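Local coordinates for protein dTDP-4-dehydrorhamnose reductase (Sulfolobus tokodaii, PDB 2GGS) that binds NADPH and probably uses it to reduce dTDP-4-dehydrorhamnose, at residues Gln11-His24 against Ala186-Glu198. Residues are numbered along the deposited sequence; the frame is centred on the assembly and turned at random.
Sequences QLGIELSRLLSERH and ARKLASAILELLE. With NDP (NADPH dihydro-nicotinamide-adenine-dinucleotide phosphate), chain C.
Helix 11-20 crosses helix 186-198 at -52°, their axes approaching to 8.3 Å where Leu12, Glu15 and Leu16 meet Ala186, Arg187 and Ala190. Alanine suits this close crossing: Ala190 is a knob among Leu12, Glu15, Leu16 and Leu19, and its CB lies 3.6 Å from Leu19 CD1. The reciprocal knob is Leu12, set among Ala186, Leu189, Ala190 and Ile193. With CG anti to the backbone N (chi1 175°), Leu12 spreads its methyls over the second helix, CD2 meeting Ile193 CD1 tip to tip at 3.9 Å, while CD1 rests on Leu189. Beyond the crossing the backbones diverge, and branched leucines fill the widening gap: Leu194 sets CD1 against Leu19 CB and CD2 near His24 CE1, and passes Leu20 with the opposite heading, Leu20 CD2 3.7 Å from Leu194 CG. Leu16, Leu20 and Ile193 also touch Ile62, so both helices pack on the same face of the central parallel sheet.

Glu15 and Arg187 lie alongside, heading the same way, without pairing. Glu15 OE1 instead accepts from both NE and NH2 of Arg18, in the guanidinium plane, the latter at 2.8 Å, whereas OE2 pairs with Arg156 and Arg187 turns to Asp267. A glutamine in place of Glu15, carrying no charge, would probably leave the guanidinium groups of Arg18 and Arg156 less firmly held. At the start of helix 11-20, Gln11 N and Leu12 N donate to the NADPH phosphate oxygens O2A and O1N, the latter at 176°. Apolar packing thus joins the helices without a hydrogen bond between them, and probably helps to position the N-terminus whose N-H groups bind the cofactor's pyrophosphate.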
loop_
_atom_site.group_PDB
_atom_site.type_symbol
_atom_site.label_atom_id
_atom_site.label_comp_id
_atom_site.label_asym_id
_atom_site.label_seq_id
_atom_site.Cartn_x
_atom_site.Cartn_y
_atom_site.Cartn_z
ATOM N N GLN A 11 -1.279 8.018 -1.627
ATOM C CA GLN A 11 -2.688 7.796 -1.292
ATOM C C GLN A 11 -2.893 7.486 0.185
ATOM O O GLN A 11 -3.669 8.159 0.881
ATOM C CB GLN A 11 -3.249 6.642 -2.104
ATOM C CG GLN A 11 -3.141 6.734 -3.613
ATOM C CD GLN A 11 -3.901 5.618 -4.267
ATOM O OE1 GLN A 11 -3.437 4.440 -4.304
ATOM N NE2 GLN A 11 -5.015 5.955 -4.862
ATOM N N LEU A 12 -2.154 6.484 0.675
ATOM C CA LEU A 12 -2.224 6.090 2.072
ATOM C C LEU A 12 -1.674 7.214 2.951
ATOM O O LEU A 12 -2.306 7.594 3.912
ATOM C CB LEU A 12 -1.462 4.778 2.311
ATOM C CG LEU A 12 -1.418 4.402 3.793
ATOM C CD1 LEU A 12 -2.865 4.186 4.335
ATOM C CD2 LEU A 12 -0.637 3.087 3.883
ATOM N N GLY A 13 -0.527 7.806 2.572
ATOM C CA GLY A 13 0.075 8.834 3.393
ATOM C C GLY A 13 -0.804 10.046 3.631
ATOM O O GLY A 13 -0.831 10.557 4.716
ATOM N N ILE A 14 -1.501 10.525 2.597
ATOM C CA ILE A 14 -2.441 11.661 2.747
ATOM C C ILE A 14 -3.455 11.366 3.850
ATOM O O ILE A 14 -3.691 12.197 4.722
ATOM C CB ILE A 14 -3.119 12.010 1.444
ATOM C CG1 ILE A 14 -2.056 12.616 0.513
ATOM C CG2 ILE A 14 -4.272 13.058 1.659
ATOM C CD1 ILE A 14 -2.467 12.731 -0.916
ATOM N N GLU A 15 -4.030 10.165 3.765
ATOM C CA GLU A 15 -5.053 9.756 4.699
ATOM C C GLU A 15 -4.491 9.529 6.110
ATOM O O GLU A 15 -5.114 9.952 7.097
ATOM C CB GLU A 15 -5.818 8.546 4.154
ATOM C CG GLU A 15 -6.568 8.870 2.834
ATOM C CD GLU A 15 -7.556 10.002 2.973
ATOM O OE1 GLU A 15 -8.238 10.086 4.026
ATOM O OE2 GLU A 15 -7.682 10.821 2.023
ATOM N N LEU A 16 -3.331 8.883 6.219
ATOM C CA LEU A 16 -2.644 8.777 7.508
ATOM C C LEU A 16 -2.401 10.138 8.147
ATOM O O LEU A 16 -2.630 10.330 9.323
ATOM C CB LEU A 16 -1.289 8.070 7.353
ATOM C CG LEU A 16 -1.292 6.566 7.089
ATOM C CD1 LEU A 16 0.076 5.976 6.701
ATOM C CD2 LEU A 16 -1.843 5.854 8.344
ATOM N N SER A 17 -1.882 11.084 7.360
ATOM C CA SER A 17 -1.647 12.421 7.871
ATOM C C SER A 17 -2.924 13.043 8.469
ATOM O O SER A 17 -2.896 13.617 9.549
ATOM C CB SER A 17 -1.083 13.285 6.747
ATOM O OG SER A 17 0.231 12.821 6.480
ATOM N N ARG A 18 -4.032 12.900 7.744
ATOM C CA ARG A 18 -5.311 13.509 8.092
ATOM C C ARG A 18 -5.736 12.977 9.452
ATOM O O ARG A 18 -6.113 13.748 10.356
ATOM C CB ARG A 18 -6.351 13.170 7.020
ATOM C CG ARG A 18 -7.717 13.837 7.259
ATOM C CD ARG A 18 -8.691 13.579 6.101
ATOM N NE ARG A 18 -8.966 12.162 5.857
ATOM C CZ ARG A 18 -9.738 11.376 6.615
ATOM N NH1 ARG A 18 -10.380 11.857 7.683
ATOM N NH2 ARG A 18 -9.889 10.098 6.285
ATOM N N LEU A 19 -5.617 11.671 9.608
ATOM C CA LEU A 19 -6.172 11.001 10.791
ATOM C C LEU A 19 -5.260 11.091 11.986
ATOM O O LEU A 19 -5.719 11.296 13.141
ATOM C CB LEU A 19 -6.469 9.536 10.494
ATOM C CG LEU A 19 -7.581 9.230 9.494
ATOM C CD1 LEU A 19 -7.599 7.731 9.288
ATOM C CD2 LEU A 19 -8.911 9.737 10.021
ATOM N N LEU A 20 -3.964 10.889 11.739
ATOM C CA LEU A 20 -2.992 10.948 12.833
ATOM C C LEU A 20 -2.846 12.339 13.435
ATOM O O LEU A 20 -2.518 12.470 14.611
ATOM C CB LEU A 20 -1.609 10.442 12.401
ATOM C CG LEU A 20 -1.425 8.943 12.403
ATOM C CD1 LEU A 20 -0.012 8.627 11.966
ATOM C CD2 LEU A 20 -1.665 8.389 13.790
ATOM N N SER A 21 -3.074 13.372 12.639
ATOM C CA SER A 21 -2.892 14.743 13.089
ATOM C C SER A 21 -3.869 15.098 14.199
ATOM O O SER A 21 -3.696 16.104 14.867
ATOM C CB SER A 21 -3.090 15.722 11.938
ATOM O OG SER A 21 -2.008 15.647 11.040
ATOM N N GLU A 22 -4.910 14.284 14.368
ATOM C CA GLU A 22 -5.864 14.520 15.453
ATOM C C GLU A 22 -5.242 14.367 16.852
ATOM O O GLU A 22 -5.613 15.137 17.766
ATOM C CB GLU A 22 -7.124 13.648 15.301
ATOM C CG GLU A 22 -7.972 13.907 14.037
ATOM C CD GLU A 22 -8.816 15.191 14.113
ATOM O OE1 GLU A 22 -9.140 15.651 15.230
ATOM O OE2 GLU A 22 -9.171 15.732 13.052
ATOM N N ARG A 23 -4.278 13.440 17.016
ATOM C CA ARG A 23 -3.865 12.978 18.363
ATOM C C ARG A 23 -2.444 13.082 19.050
ATOM O O ARG A 23 -2.386 12.763 20.219
ATOM C CB ARG A 23 -4.543 11.641 18.706
ATOM C CG ARG A 23 -6.058 11.767 18.831
ATOM C CD ARG A 23 -6.494 12.487 20.121
ATOM N NE ARG A 23 -6.614 11.577 21.263
ATOM C CZ ARG A 23 -7.480 10.569 21.333
ATOM N NH1 ARG A 23 -8.306 10.329 20.320
ATOM N NH2 ARG A 23 -7.511 9.787 22.407
ATOM N N HIS A 24 -1.289 13.400 18.463
ATOM C CA HIS A 24 -0.546 12.829 17.329
ATOM C C HIS A 24 0.264 13.891 16.565
ATOM O O HIS A 24 -0.238 14.609 15.715
ATOM C CB HIS A 24 -1.271 11.770 16.477
ATOM C CG HIS A 24 -1.352 10.417 17.131
ATOM N ND1 HIS A 24 -2.483 9.627 17.071
ATOM C CD2 HIS A 24 -0.458 9.729 17.882
ATOM C CE1 HIS A 24 -2.276 8.509 17.746
ATOM N NE2 HIS A 24 -1.056 8.549 18.253
ATOM N N ALA A 186 -7.797 4.004 0.694
ATOM C CA ALA A 186 -6.765 4.564 1.549
ATOM C C ALA A 186 -7.268 4.993 2.914
ATOM O O ALA A 186 -6.559 4.801 3.897
ATOM C CB ALA A 186 -6.051 5.747 0.829
ATOM N N ARG A 187 -8.466 5.606 2.991
ATOM C CA ARG A 187 -8.989 6.090 4.269
ATOM C C ARG A 187 -9.302 4.951 5.260
ATOM O O ARG A 187 -9.051 5.098 6.452
ATOM C CB ARG A 187 -10.197 7.007 4.075
ATOM C CG ARG A 187 -11.426 6.294 3.502
ATOM C CD ARG A 187 -12.538 7.338 3.416
ATOM N NE ARG A 187 -13.802 6.701 3.082
ATOM C CZ ARG A 187 -14.996 7.264 3.284
ATOM N NH1 ARG A 187 -15.099 8.483 3.805
ATOM N NH2 ARG A 187 -16.095 6.600 2.950
ATOM N N LYS A 188 -9.848 3.843 4.762
ATOM C CA LYS A 188 -10.126 2.714 5.666
ATOM C C LYS A 188 -8.861 2.063 6.176
ATOM O O LYS A 188 -8.756 1.738 7.377
ATOM C CB LYS A 188 -11.037 1.675 4.998
ATOM C CG LYS A 188 -12.444 2.210 4.767
ATOM C CD LYS A 188 -13.220 2.400 6.089
ATOM C CE LYS A 188 -14.660 2.804 5.783
ATOM N NZ LYS A 188 -15.265 3.720 6.809
ATOM N N LEU A 189 -7.900 1.874 5.266
ATOM C CA LEU A 189 -6.559 1.372 5.632
ATOM C C LEU A 189 -5.909 2.301 6.668
ATOM O O LEU A 189 -5.360 1.835 7.645
ATOM C CB LEU A 189 -5.670 1.219 4.389
ATOM C CG LEU A 189 -4.293 0.645 4.764
ATOM C CD1 LEU A 189 -4.368 -0.641 5.652
ATOM C CD2 LEU A 189 -3.487 0.394 3.503
ATOM N N ALA A 190 -5.981 3.621 6.469
ATOM C CA ALA A 190 -5.370 4.574 7.425
ATOM C C ALA A 190 -5.992 4.449 8.812
ATOM O O ALA A 190 -5.271 4.423 9.812
ATOM C CB ALA A 190 -5.509 5.950 6.925
ATOM N N SER A 191 -7.321 4.337 8.833
ATOM C CA SER A 191 -8.060 4.171 10.089
ATOM C C SER A 191 -7.610 2.887 10.820
ATOM O O SER A 191 -7.412 2.913 12.057
ATOM C CB SER A 191 -9.559 4.180 9.827
ATOM O OG SER A 191 -10.253 3.969 11.051
ATOM N N ALA A 192 -7.418 1.796 10.077
ATOM C CA ALA A 192 -6.920 0.552 10.672
ATOM C C ALA A 192 -5.538 0.718 11.239
ATOM O O ALA A 192 -5.248 0.284 12.354
ATOM C CB ALA A 192 -6.960 -0.576 9.674
ATOM N N ILE A 193 -4.659 1.389 10.472
ATOM C CA ILE A 193 -3.290 1.563 10.909
ATOM C C ILE A 193 -3.227 2.389 12.200
ATOM O O ILE A 193 -2.505 2.009 13.141
ATOM C CB ILE A 193 -2.410 2.152 9.761
ATOM C CG1 ILE A 193 -2.235 1.083 8.665
ATOM C CG2 ILE A 193 -1.014 2.624 10.312
ATOM C CD1 ILE A 193 -1.663 1.604 7.302
ATOM N N LEU A 194 -4.032 3.457 12.284
ATOM C CA LEU A 194 -4.152 4.229 13.519
ATOM C C LEU A 194 -4.496 3.327 14.718
ATOM O O LEU A 194 -3.887 3.452 15.785
ATOM C CB LEU A 194 -5.217 5.298 13.398
ATOM C CG LEU A 194 -4.912 6.661 14.045
ATOM C CD1 LEU A 194 -6.082 7.616 13.987
ATOM C CD2 LEU A 194 -4.397 6.539 15.456
ATOM N N GLU A 195 -5.471 2.448 14.551
ATOM C CA GLU A 195 -5.836 1.525 15.660
ATOM C C GLU A 195 -4.676 0.621 16.044
ATOM O O GLU A 195 -4.412 0.346 17.232
ATOM C CB GLU A 195 -7.010 0.639 15.255
ATOM C CG GLU A 195 -8.345 1.087 15.744
ATOM C CD GLU A 195 -9.385 0.017 15.559
ATOM O OE1 GLU A 195 -9.481 -0.878 16.437
ATOM O OE2 GLU A 195 -10.087 0.069 14.527
ATOM N N LEU A 196 -3.989 0.117 15.031
ATOM C CA LEU A 196 -2.869 -0.787 15.235
ATOM C C LEU A 196 -1.747 -0.129 16.026
ATOM O O LEU A 196 -1.129 -0.761 16.880
ATOM C CB LEU A 196 -2.344 -1.304 13.891
ATOM C CG LEU A 196 -3.176 -2.435 13.297
ATOM C CD1 LEU A 196 -2.737 -2.787 11.859
ATOM C CD2 LEU A 196 -3.133 -3.654 14.206
ATOM N N LEU A 197 -1.483 1.140 15.707
ATOM C CA LEU A 197 -0.437 1.934 16.359
ATOM C C LEU A 197 -0.569 1.959 17.855
ATOM O O LEU A 197 0.405 1.667 18.565
ATOM C CB LEU A 197 -0.481 3.382 15.866
ATOM C CG LEU A 197 0.036 3.597 14.451
ATOM C CD1 LEU A 197 0.451 5.045 14.275
ATOM C CD2 LEU A 197 1.203 2.674 14.172
ATOM N N GLU A 198 -1.759 2.362 18.311
ATOM C CA GLU A 198 -2.073 2.442 19.726
ATOM C C GLU A 198 -1.708 1.127 20.380
ATOM O O GLU A 198 -1.181 1.129 21.480
ATOM C CB GLU A 198 -3.571 2.803 20.006
ATOM C CG GLU A 198 -4.527 2.902 18.788
ATOM C CD GLU A 198 -5.961 2.305 19.015
ATOM O OE1 GLU A 198 -6.962 3.087 18.959
ATOM O OE2 GLU A 198 -6.096 1.057 19.206
HETATM P PA NDP C . 1.524 6.023 -3.866
HETATM O O1A NDP C . 2.052 5.663 -5.192
HETATM O O2A NDP C . 0.295 6.850 -3.910
HETATM O O5B NDP C . 2.597 6.784 -2.991
HETATM C C5B NDP C . 3.971 6.455 -3.084
HETATM C C4B NDP C . 4.664 7.344 -2.085
HETATM O O4B NDP C . 6.036 6.943 -2.038
HETATM C C3B NDP C . 4.576 8.823 -2.427
HETATM O O3B NDP C . 4.354 9.541 -1.243
HETATM C C2B NDP C . 5.989 9.096 -2.959
HETATM O O2B NDP C . 6.308 10.430 -2.700
HETATM C C1B NDP C . 6.789 8.145 -2.081
HETATM N N9A NDP C . 8.108 7.870 -2.660
HETATM C C8A NDP C . 8.380 7.145 -3.780
HETATM N N7A NDP C . 9.729 7.158 -3.980
HETATM C C5A NDP C . 10.282 7.888 -2.996
HETATM C C6A NDP C . 11.606 8.246 -2.713
HETATM N N6A NDP C . 12.606 7.921 -3.579
HETATM N N1A NDP C . 11.812 9.041 -1.618
HETATM C C2A NDP C . 10.794 9.483 -0.781
HETATM N N3A NDP C . 9.498 9.139 -1.078
HETATM C C4A NDP C . 9.267 8.366 -2.165
HETATM O O3 NDP C . 1.375 4.588 -3.125
HETATM P PN NDP C . 0.179 4.123 -2.133
HETATM O O1N NDP C . -0.194 5.117 -1.151
HETATM O O2N NDP C . -0.814 3.559 -3.075
HETATM O O5D NDP C . 0.900 2.871 -1.444
HETATM C C5D NDP C . 1.302 2.934 -0.080
HETATM C C4D NDP C . 2.031 1.666 0.346
HETATM O O4D NDP C . 1.153 0.576 0.177
HETATM C C3D NDP C . 3.279 1.343 -0.471
HETATM O O3D NDP C . 4.136 0.713 0.442
HETATM C C2D NDP C . 2.796 0.349 -1.498
HETATM O O2D NDP C . 3.870 -0.453 -1.958
HETATM C C1D NDP C . 1.770 -0.425 -0.635
HETATM N N1N NDP C . 0.773 -1.090 -1.484
HETATM C C2N NDP C . 0.166 -0.344 -2.459
HETATM C C3N NDP C . -0.917 -0.830 -3.177
HETATM C C7N NDP C . -1.538 0.035 -4.225
HETATM O O7N NDP C . -2.475 -0.537 -5.108
HETATM N N7N NDP C . -1.191 1.317 -4.318
HETATM C C4N NDP C . -1.457 -2.224 -2.910
HETATM C C5N NDP C . -0.704 -2.985 -1.845
HETATM C C6N NDP C . 0.364 -2.372 -1.178
HETATM P P2B NDP C . 6.278 11.589 -3.888
HETATM O O1X NDP C . 6.231 12.831 -3.092
HETATM O O2X NDP C . 5.081 11.369 -4.750
HETATM O O3X NDP C . 7.550 11.479 -4.767
#